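Local structure of trans-4-hydroxy-L-proline dehydratase (Clostridioides difficile 70-100-2010, 6VXC) at residues Q278-Y283 with E329-L334; G303-H308 with C333-F338; D325-L330 with S380-D385. The protein catalyses the dehydration of trans-4-hydroxy-L-proline to (S)-1-pyrroline-5-carboxylate as a glycyl radical enzyme, a step in anaerobic hydroxyproline breakdown. All coordinates share one frame; numbering follows the deposited sequence.

Interaction 1 (Q278-Y283 with E329-L334); sequences QAIQMY and ELLECL
A nearly parallel pair of helices in the pyruvate formate-lyase-like part of this glycyl radical enzyme meets here, with Ile280 of helix 276-293 packing against Leu330, Leu331 and Leu334 of helix 324-339. The short axes run at 9° to each other and come no closer than 10.8 Å, a wide spacing, spanned by Ile280 from one side and by the leucines from the other. Ile280 does this with its two branches divided between partners. The CG1 branch lies anti to the carbonyl carbon (chi1 -69°) and continues extended, carrying CD1 outward to the second helix. There CD1 sits 3.9 Å from Leu330 CB, where the two side chains meet at a slant, and also 3.9 Å from Leu331 CD2, where they lie roughly at right angles. The other branch, CG2, serves Leu334 CD2 at 4.2 Å, one helical turn beyond Leu330. The CB bond of Leu331 does not aim at helix 276-293; its CD2 methyl makes up the difference. All four aliphatic residues are buried, and no hydrogen bond links the two segments, so they hold together by apolar packing. Ile89 also touches Ile280, while Val386 and Ile383 of helix 378-390 press on Leu331, placing the pair inside a larger helical assembly. At the C-terminal end of 278-283, Tyr283, whose OH bonds to His287 ND1, leans in more loosely: its ring atom CD2 stays 4.7 Å from Leu334 CD1.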
# COMPACT_ATOMS: atom_id res chain seq x y z
N GLN A 278 -25.79 -2.89 8.49
CA GLN A 278 -25.27 -1.80 9.32
C GLN A 278 -23.77 -1.94 9.54
O GLN A 278 -23.08 -0.93 9.65
CB GLN A 278 -25.99 -1.75 10.67
CG GLN A 278 -27.40 -1.24 10.54
CD GLN A 278 -28.26 -1.54 11.74
OE1 GLN A 278 -27.77 -1.90 12.81
NE2 GLN A 278 -29.56 -1.39 11.58
N ALA A 279 -23.27 -3.18 9.64
CA ALA A 279 -21.84 -3.40 9.81
C ALA A 279 -21.06 -2.87 8.62
O ALA A 279 -19.99 -2.27 8.79
CB ALA A 279 -21.55 -4.87 10.06
N ILE A 280 -21.57 -3.09 7.41
CA ILE A 280 -20.88 -2.60 6.22
C ILE A 280 -20.94 -1.08 6.16
O ILE A 280 -19.94 -0.42 5.84
CB ILE A 280 -21.45 -3.26 4.95
CG1 ILE A 280 -21.09 -4.75 4.91
CG2 ILE A 280 -21.00 -2.50 3.70
CD1 ILE A 280 -21.76 -5.50 3.80
N GLN A 281 -22.10 -0.49 6.47
CA GLN A 281 -22.21 0.96 6.44
C GLN A 281 -21.35 1.60 7.52
O GLN A 281 -20.74 2.65 7.28
CB GLN A 281 -23.68 1.38 6.59
CG GLN A 281 -23.92 2.91 6.57
CD GLN A 281 -23.61 3.55 5.22
OE1 GLN A 281 -24.38 3.42 4.27
NE2 GLN A 281 -22.49 4.28 5.13
N MET A 282 -21.27 0.99 8.70
CA MET A 282 -20.36 1.49 9.74
C MET A 282 -18.92 1.49 9.24
O MET A 282 -18.21 2.49 9.36
CB MET A 282 -20.50 0.66 11.03
CG MET A 282 -19.41 0.89 12.09
SD MET A 282 -19.48 2.52 12.91
CE MET A 282 -20.42 2.10 14.36
N TYR A 283 -18.46 0.37 8.66
CA TYR A 283 -17.11 0.35 8.14
C TYR A 283 -16.90 1.48 7.14
O TYR A 283 -15.89 2.19 7.20
CB TYR A 283 -16.73 -0.99 7.50
CG TYR A 283 -15.43 -0.75 6.77
CD1 TYR A 283 -14.23 -0.71 7.46
CD2 TYR A 283 -15.42 -0.39 5.43
CE1 TYR A 283 -13.05 -0.40 6.82
CE2 TYR A 283 -14.24 -0.06 4.78
CZ TYR A 283 -13.07 -0.07 5.49
OH TYR A 283 -11.91 0.25 4.86
N GLU A 329 -25.13 -8.75 -2.67
CA GLU A 329 -25.48 -7.46 -3.25
C GLU A 329 -24.87 -6.32 -2.45
O GLU A 329 -24.36 -5.35 -3.02
CB GLU A 329 -27.01 -7.32 -3.33
CG GLU A 329 -27.48 -5.98 -3.92
CD GLU A 329 -29.01 -5.84 -4.00
OE1 GLU A 329 -29.50 -5.16 -4.91
OE2 GLU A 329 -29.70 -6.37 -3.12
N LEU A 330 -24.91 -6.42 -1.12
CA LEU A 330 -24.34 -5.37 -0.28
C LEU A 330 -22.82 -5.27 -0.47
O LEU A 330 -22.27 -4.18 -0.49
CB LEU A 330 -24.70 -5.60 1.18
CG LEU A 330 -26.16 -5.28 1.51
CD1 LEU A 330 -26.59 -5.87 2.84
CD2 LEU A 330 -26.38 -3.77 1.50
N LEU A 331 -22.15 -6.42 -0.61
CA LEU A 331 -20.71 -6.40 -0.84
C LEU A 331 -20.36 -5.88 -2.23
O LEU A 331 -19.33 -5.22 -2.39
CB LEU A 331 -20.11 -7.79 -0.63
CG LEU A 331 -20.00 -8.16 0.85
CD1 LEU A 331 -19.54 -9.58 1.02
CD2 LEU A 331 -19.05 -7.19 1.56
N GLU A 332 -21.18 -6.17 -3.24
CA GLU A 332 -20.94 -5.57 -4.55
C GLU A 332 -21.09 -4.07 -4.48
O GLU A 332 -20.32 -3.33 -5.10
CB GLU A 332 -21.88 -6.18 -5.60
CG GLU A 332 -21.45 -7.60 -5.99
CD GLU A 332 -22.30 -8.30 -7.07
OE1 GLU A 332 -23.20 -7.66 -7.67
OE2 GLU A 332 -22.04 -9.50 -7.31
N CYS A 333 -22.04 -3.59 -3.68
CA CYS A 333 -22.14 -2.15 -3.44
C CYS A 333 -20.87 -1.62 -2.79
O CYS A 333 -20.33 -0.59 -3.21
CB CYS A 333 -23.36 -1.84 -2.57
SG CYS A 333 -24.97 -2.02 -3.37
N LEU A 334 -20.39 -2.30 -1.75
CA LEU A 334 -19.14 -1.92 -1.09
C LEU A 334 -17.97 -1.86 -2.07
O LEU A 334 -17.19 -0.90 -2.06
CB LEU A 334 -18.83 -2.90 0.04
CG LEU A 334 -17.57 -2.52 0.84
CD1 LEU A 334 -17.70 -1.09 1.40
CD2 LEU A 334 -17.30 -3.51 1.96

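Interaction 2 (G303-H308 with C333-F338); sequences GRLDQH and CLWVKF
Asp306 OD1 is gripped by two side chains close in sequence, those of Arg304 at the N-cap and Gln307 in the first turn, beside Leu305, the residue that makes the contact with Leu334 and Trp335. Gln307 NE2 donates to Asp306 OD1 over 3.0 Å in a nearly straight bond (166°), leaving in the plane of its own amide but arriving from well above the carboxylate plane. Arg304 NH1, also 3.0 Å from Asp306 OD1, adds a salt bridge whose hydrogen bond is bent and weak. Gln307 CG lies over one face of the Arg304 guanidinium, offset toward its rim, so the three side chains fold together as a compact polar group around the first turn. Arg304 also centres an inverse gamma turn, closed by a weak bond of 2.9 Å from Leu305 N to Gly303 O.

With that polar group directed elsewhere, Leu305 turns to helix 324-339. Its CG stands anti to the backbone N (chi1 -180°), which sends CD2 across to the other segment. Leu305 CD2 meets Trp335 CZ3 at 4.1 Å, at the edge of the indole and close to the ring plane; the leucine and indole pass one another alongside, pointing opposite ways. The same methyl lies 4.4 Å from Leu334 CD2. The Trp335 side chain, with chi1 at -106° away from a staggered position, brings its six-membered ring to this edge contact. The interface is small, buried and wholly apolar.

Ile363 of strand 362-366, an outermost strand of a mixed sheet, packs on both Leu305 and Trp335. Asp306 OD2 bonds to Gly366 N and to Ser380 OG of helix 378-390, so the start of helix 305-318 is wedged between sheet edge and helices.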
# COMPACT_ATOMS: atom_id res chain seq x y z
N GLY A 303 -9.76 -5.12 6.47
CA GLY A 303 -8.85 -6.20 6.82
C GLY A 303 -9.51 -7.56 6.70
O GLY A 303 -9.79 -8.01 5.59
N ARG A 304 -9.76 -8.23 7.83
CA ARG A 304 -10.32 -9.58 7.85
C ARG A 304 -11.85 -9.51 7.77
O ARG A 304 -12.57 -9.90 8.69
CB ARG A 304 -9.83 -10.33 9.08
CG ARG A 304 -8.29 -10.38 9.23
CD ARG A 304 -7.59 -11.37 8.25
NE ARG A 304 -7.92 -12.74 8.65
CZ ARG A 304 -8.79 -13.51 8.00
NH1 ARG A 304 -9.39 -13.05 6.91
NH2 ARG A 304 -9.06 -14.72 8.46
N LEU A 305 -12.31 -9.00 6.63
CA LEU A 305 -13.72 -8.70 6.44
C LEU A 305 -14.61 -9.92 6.65
O LEU A 305 -15.65 -9.82 7.30
CB LEU A 305 -13.94 -8.11 5.04
CG LEU A 305 -15.36 -7.72 4.63
CD1 LEU A 305 -15.93 -6.65 5.56
CD2 LEU A 305 -15.40 -7.24 3.17
N ASP A 306 -14.20 -11.10 6.15
CA ASP A 306 -15.05 -12.28 6.30
C ASP A 306 -15.17 -12.70 7.77
O ASP A 306 -16.19 -13.27 8.15
CB ASP A 306 -14.58 -13.47 5.42
CG ASP A 306 -13.10 -13.92 5.64
OD1 ASP A 306 -12.39 -13.37 6.51
OD2 ASP A 306 -12.68 -14.87 4.92
N GLN A 307 -14.16 -12.42 8.60
CA GLN A 307 -14.29 -12.72 10.02
C GLN A 307 -15.24 -11.76 10.72
O GLN A 307 -16.02 -12.17 11.59
CB GLN A 307 -12.92 -12.70 10.71
CG GLN A 307 -11.84 -13.61 10.05
CD GLN A 307 -12.32 -15.04 9.90
OE1 GLN A 307 -12.51 -15.76 10.89
NE2 GLN A 307 -12.53 -15.45 8.65
N HIS A 308 -15.22 -10.48 10.35
CA HIS A 308 -16.06 -9.51 11.05
C HIS A 308 -17.53 -9.67 10.64
O HIS A 308 -18.42 -9.50 11.48
CB HIS A 308 -15.57 -8.09 10.78
CG HIS A 308 -14.15 -7.87 11.19
ND1 HIS A 308 -13.19 -7.38 10.33
CD2 HIS A 308 -13.51 -8.16 12.35
CE1 HIS A 308 -12.02 -7.35 10.95
NE2 HIS A 308 -12.19 -7.82 12.17
N CYS A 333 -22.04 -3.59 -3.68
CA CYS A 333 -22.14 -2.15 -3.44
C CYS A 333 -20.87 -1.62 -2.79
O CYS A 333 -20.33 -0.59 -3.21
CB CYS A 333 -23.36 -1.84 -2.57
SG CYS A 333 -24.97 -2.02 -3.37
N LEU A 334 -20.39 -2.30 -1.75
CA LEU A 334 -19.14 -1.92 -1.09
C LEU A 334 -17.97 -1.86 -2.07
O LEU A 334 -17.19 -0.90 -2.06
CB LEU A 334 -18.83 -2.90 0.04
CG LEU A 334 -17.57 -2.52 0.84
CD1 LEU A 334 -17.70 -1.09 1.40
CD2 LEU A 334 -17.30 -3.51 1.96
N TRP A 335 -17.83 -2.89 -2.91
CA TRP A 335 -16.75 -2.92 -3.89
C TRP A 335 -16.77 -1.67 -4.76
O TRP A 335 -15.73 -1.03 -4.98
CB TRP A 335 -16.87 -4.18 -4.77
CG TRP A 335 -15.84 -5.24 -4.45
CD1 TRP A 335 -14.96 -5.80 -5.31
CD2 TRP A 335 -15.57 -5.82 -3.17
NE1 TRP A 335 -14.16 -6.70 -4.66
CE2 TRP A 335 -14.51 -6.74 -3.34
CE3 TRP A 335 -16.12 -5.68 -1.89
CZ2 TRP A 335 -14.00 -7.50 -2.30
CZ3 TRP A 335 -15.61 -6.43 -0.85
CH2 TRP A 335 -14.56 -7.34 -1.06
N VAL A 336 -17.96 -1.28 -5.24
CA VAL A 336 -18.07 -0.09 -6.06
C VAL A 336 -17.65 1.15 -5.27
O VAL A 336 -17.02 2.05 -5.81
CB VAL A 336 -19.50 0.05 -6.61
CG1 VAL A 336 -19.68 1.42 -7.24
CG2 VAL A 336 -19.83 -1.08 -7.61
N LYS A 337 -18.01 1.21 -3.98
CA LYS A 337 -17.63 2.38 -3.17
C LYS A 337 -16.11 2.55 -3.12
O LYS A 337 -15.60 3.66 -3.28
CB LYS A 337 -18.21 2.30 -1.76
CG LYS A 337 -19.72 2.27 -1.68
CD LYS A 337 -20.39 3.48 -2.38
CE LYS A 337 -19.93 4.82 -1.87
NZ LYS A 337 -20.61 5.98 -2.57
N PHE A 338 -15.38 1.45 -2.88
CA PHE A 338 -13.93 1.51 -2.96
C PHE A 338 -13.48 2.05 -4.32
O PHE A 338 -12.61 2.93 -4.41
CB PHE A 338 -13.32 0.13 -2.74
CG PHE A 338 -13.25 -0.33 -1.31
CD1 PHE A 338 -12.29 0.17 -0.45
CD2 PHE A 338 -14.11 -1.33 -0.85
CE1 PHE A 338 -12.21 -0.29 0.85
CE2 PHE A 338 -14.04 -1.79 0.44
CZ PHE A 338 -13.09 -1.27 1.30

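Interaction 3 (D325-L330 with S380-D385); sequences DRAQEL and SYIILD
Helix 324-339 and helix 378-390 pack at an inclined crossing of -54°, their short axes 9.7 Å apart at closest approach and the CA atoms of Gln328 and Ile382 only 6.0 Å from each other. This helix-helix packing belongs to the pyruvate formate-lyase-like part of the enzyme, away from the glycyl radical site and the probable catalytic residues. Ile382 is the side chain that enters the crossing. Its CG2 methyl, placed anti to the backbone N, rests on the base of Gln328, 3.7 Å from Gln328 CB and equally close to the CA, so it touches the helix backbone itself. The other branch of Ile382 runs on extended and sets CD1 4.1 Å from Ala327 CB. Tyr313 of helix 305-318 packs on both Ala327 and Ile382.

Gln328 stretches along the edge of this apolar patch. With CG anti to the backbone N (chi1 178°) and the chain extended beyond, the side chain runs across that of Asp385 at about a right angle, with the amide and carboxylate planes 31° apart. What meets there is nitrogen and methylene, not two polar groups: the polar ends are engaged elsewhere, Gln328 NE2 with Glu332 OE2 of its own helix, and the Asp385 carboxylate with Arg324 through OD2 and Arg412 through OD1. These two salt bridges tie helix 378-390 to the beginning of helix 324-339 and to helix 407-418. Beside the apolar patch, the closest approach of the Gln328 amide is NE2 to Asp385 CB, at 3.9 Å.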
# COMPACT_ATOMS: atom_id res chain seq x y z
N ASP A 325 -28.00 -13.78 -1.41
CA ASP A 325 -28.05 -12.82 -2.51
C ASP A 325 -27.94 -11.38 -2.00
O ASP A 325 -27.24 -10.56 -2.61
CB ASP A 325 -29.35 -13.00 -3.29
CG ASP A 325 -29.28 -14.16 -4.27
OD1 ASP A 325 -28.19 -14.71 -4.50
OD2 ASP A 325 -30.34 -14.50 -4.83
N ARG A 326 -28.67 -11.05 -0.93
CA ARG A 326 -28.62 -9.68 -0.43
C ARG A 326 -27.27 -9.40 0.22
O ARG A 326 -26.74 -8.29 0.08
CB ARG A 326 -29.76 -9.43 0.57
CG ARG A 326 -29.77 -8.02 1.22
CD ARG A 326 -30.05 -6.90 0.21
NE ARG A 326 -30.70 -5.74 0.81
CZ ARG A 326 -31.39 -4.83 0.13
NH1 ARG A 326 -31.60 -5.00 -1.17
NH2 ARG A 326 -31.95 -3.81 0.75
N ALA A 327 -26.69 -10.39 0.91
CA ALA A 327 -25.33 -10.25 1.43
C ALA A 327 -24.32 -10.02 0.32
O ALA A 327 -23.40 -9.22 0.48
CB ALA A 327 -24.95 -11.48 2.25
N GLN A 328 -24.47 -10.73 -0.81
CA GLN A 328 -23.59 -10.49 -1.94
C GLN A 328 -23.85 -9.13 -2.55
O GLN A 328 -22.91 -8.42 -2.92
CB GLN A 328 -23.75 -11.58 -2.99
CG GLN A 328 -22.88 -11.34 -4.20
CD GLN A 328 -22.82 -12.55 -5.14
OE1 GLN A 328 -23.31 -13.64 -4.82
NE2 GLN A 328 -22.19 -12.36 -6.30
N GLU A 329 -25.13 -8.75 -2.67
CA GLU A 329 -25.48 -7.46 -3.25
C GLU A 329 -24.87 -6.32 -2.45
O GLU A 329 -24.36 -5.35 -3.02
CB GLU A 329 -27.01 -7.32 -3.33
CG GLU A 329 -27.48 -5.98 -3.92
CD GLU A 329 -29.01 -5.84 -4.00
OE1 GLU A 329 -29.50 -5.16 -4.91
OE2 GLU A 329 -29.70 -6.37 -3.12
N LEU A 330 -24.91 -6.42 -1.12
CA LEU A 330 -24.34 -5.37 -0.28
C LEU A 330 -22.82 -5.27 -0.47
O LEU A 330 -22.27 -4.18 -0.49
CB LEU A 330 -24.70 -5.60 1.18
CG LEU A 330 -26.16 -5.28 1.51
CD1 LEU A 330 -26.59 -5.87 2.84
CD2 LEU A 330 -26.38 -3.77 1.50
N SER A 380 -16.63 -15.77 3.20
CA SER A 380 -15.41 -15.89 2.40
C SER A 380 -15.74 -16.24 0.96
O SER A 380 -15.15 -15.68 0.02
CB SER A 380 -14.48 -16.97 2.98
OG SER A 380 -14.33 -16.87 4.37
N TYR A 381 -16.65 -17.19 0.76
CA TYR A 381 -17.02 -17.58 -0.59
C TYR A 381 -17.83 -16.50 -1.28
O TYR A 381 -17.70 -16.31 -2.49
CB TYR A 381 -17.76 -18.91 -0.57
CG TYR A 381 -16.83 -20.08 -0.38
CD1 TYR A 381 -15.98 -20.47 -1.40
CD2 TYR A 381 -16.79 -20.78 0.82
CE1 TYR A 381 -15.12 -21.54 -1.26
CE2 TYR A 381 -15.93 -21.85 0.99
CZ TYR A 381 -15.09 -22.23 -0.06
OH TYR A 381 -14.24 -23.30 0.09
N ILE A 382 -18.67 -15.76 -0.53
CA ILE A 382 -19.37 -14.63 -1.11
C ILE A 382 -18.38 -13.59 -1.62
O ILE A 382 -18.53 -13.07 -2.73
CB ILE A 382 -20.37 -14.04 -0.10
CG1 ILE A 382 -21.43 -15.07 0.32
CG2 ILE A 382 -21.09 -12.86 -0.71
CD1 ILE A 382 -22.34 -14.58 1.47
N ILE A 383 -17.34 -13.28 -0.84
CA ILE A 383 -16.34 -12.29 -1.28
C ILE A 383 -15.66 -12.74 -2.57
O ILE A 383 -15.47 -11.95 -3.50
CB ILE A 383 -15.32 -12.03 -0.16
CG1 ILE A 383 -16.02 -11.28 1.00
CG2 ILE A 383 -14.09 -11.26 -0.70
CD1 ILE A 383 -15.22 -11.22 2.30
N LEU A 384 -15.28 -14.02 -2.65
CA LEU A 384 -14.69 -14.52 -3.89
C LEU A 384 -15.66 -14.37 -5.07
O LEU A 384 -15.25 -13.96 -6.16
CB LEU A 384 -14.26 -15.98 -3.73
CG LEU A 384 -13.07 -16.29 -2.81
CD1 LEU A 384 -12.61 -17.73 -3.01
CD2 LEU A 384 -11.91 -15.31 -3.06
N ASP A 385 -16.95 -14.64 -4.85
CA ASP A 385 -17.93 -14.44 -5.91
C ASP A 385 -18.02 -12.97 -6.33
O ASP A 385 -18.13 -12.66 -7.52
CB ASP A 385 -19.31 -14.94 -5.50
CG ASP A 385 -19.41 -16.46 -5.48
OD1 ASP A 385 -18.58 -17.14 -6.12
OD2 ASP A 385 -20.33 -16.97 -4.81

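Helix 324-339 is common to all three interactions: its 325-330 segment serves interaction 3, 329-334 interaction 1 and 333-338 interaction 2. Its partners follow in chain order as helices 276-293, 305-318 and 378-390, so two come before it and one after. The centres of interactions 1 and 2 are about 7 Å apart, and that of interaction 3 lies about 10 Å from each. Leu331 joins the contacts, packing on Leu305, Ile382 and Ile383, and Ile383 in turn touches Leu305, Asp306 and Trp335. The result is a largely buried, linked apolar cluster among four helices, within the pyruvate formate-lyase-like region and away from the radical and probable catalytic sites.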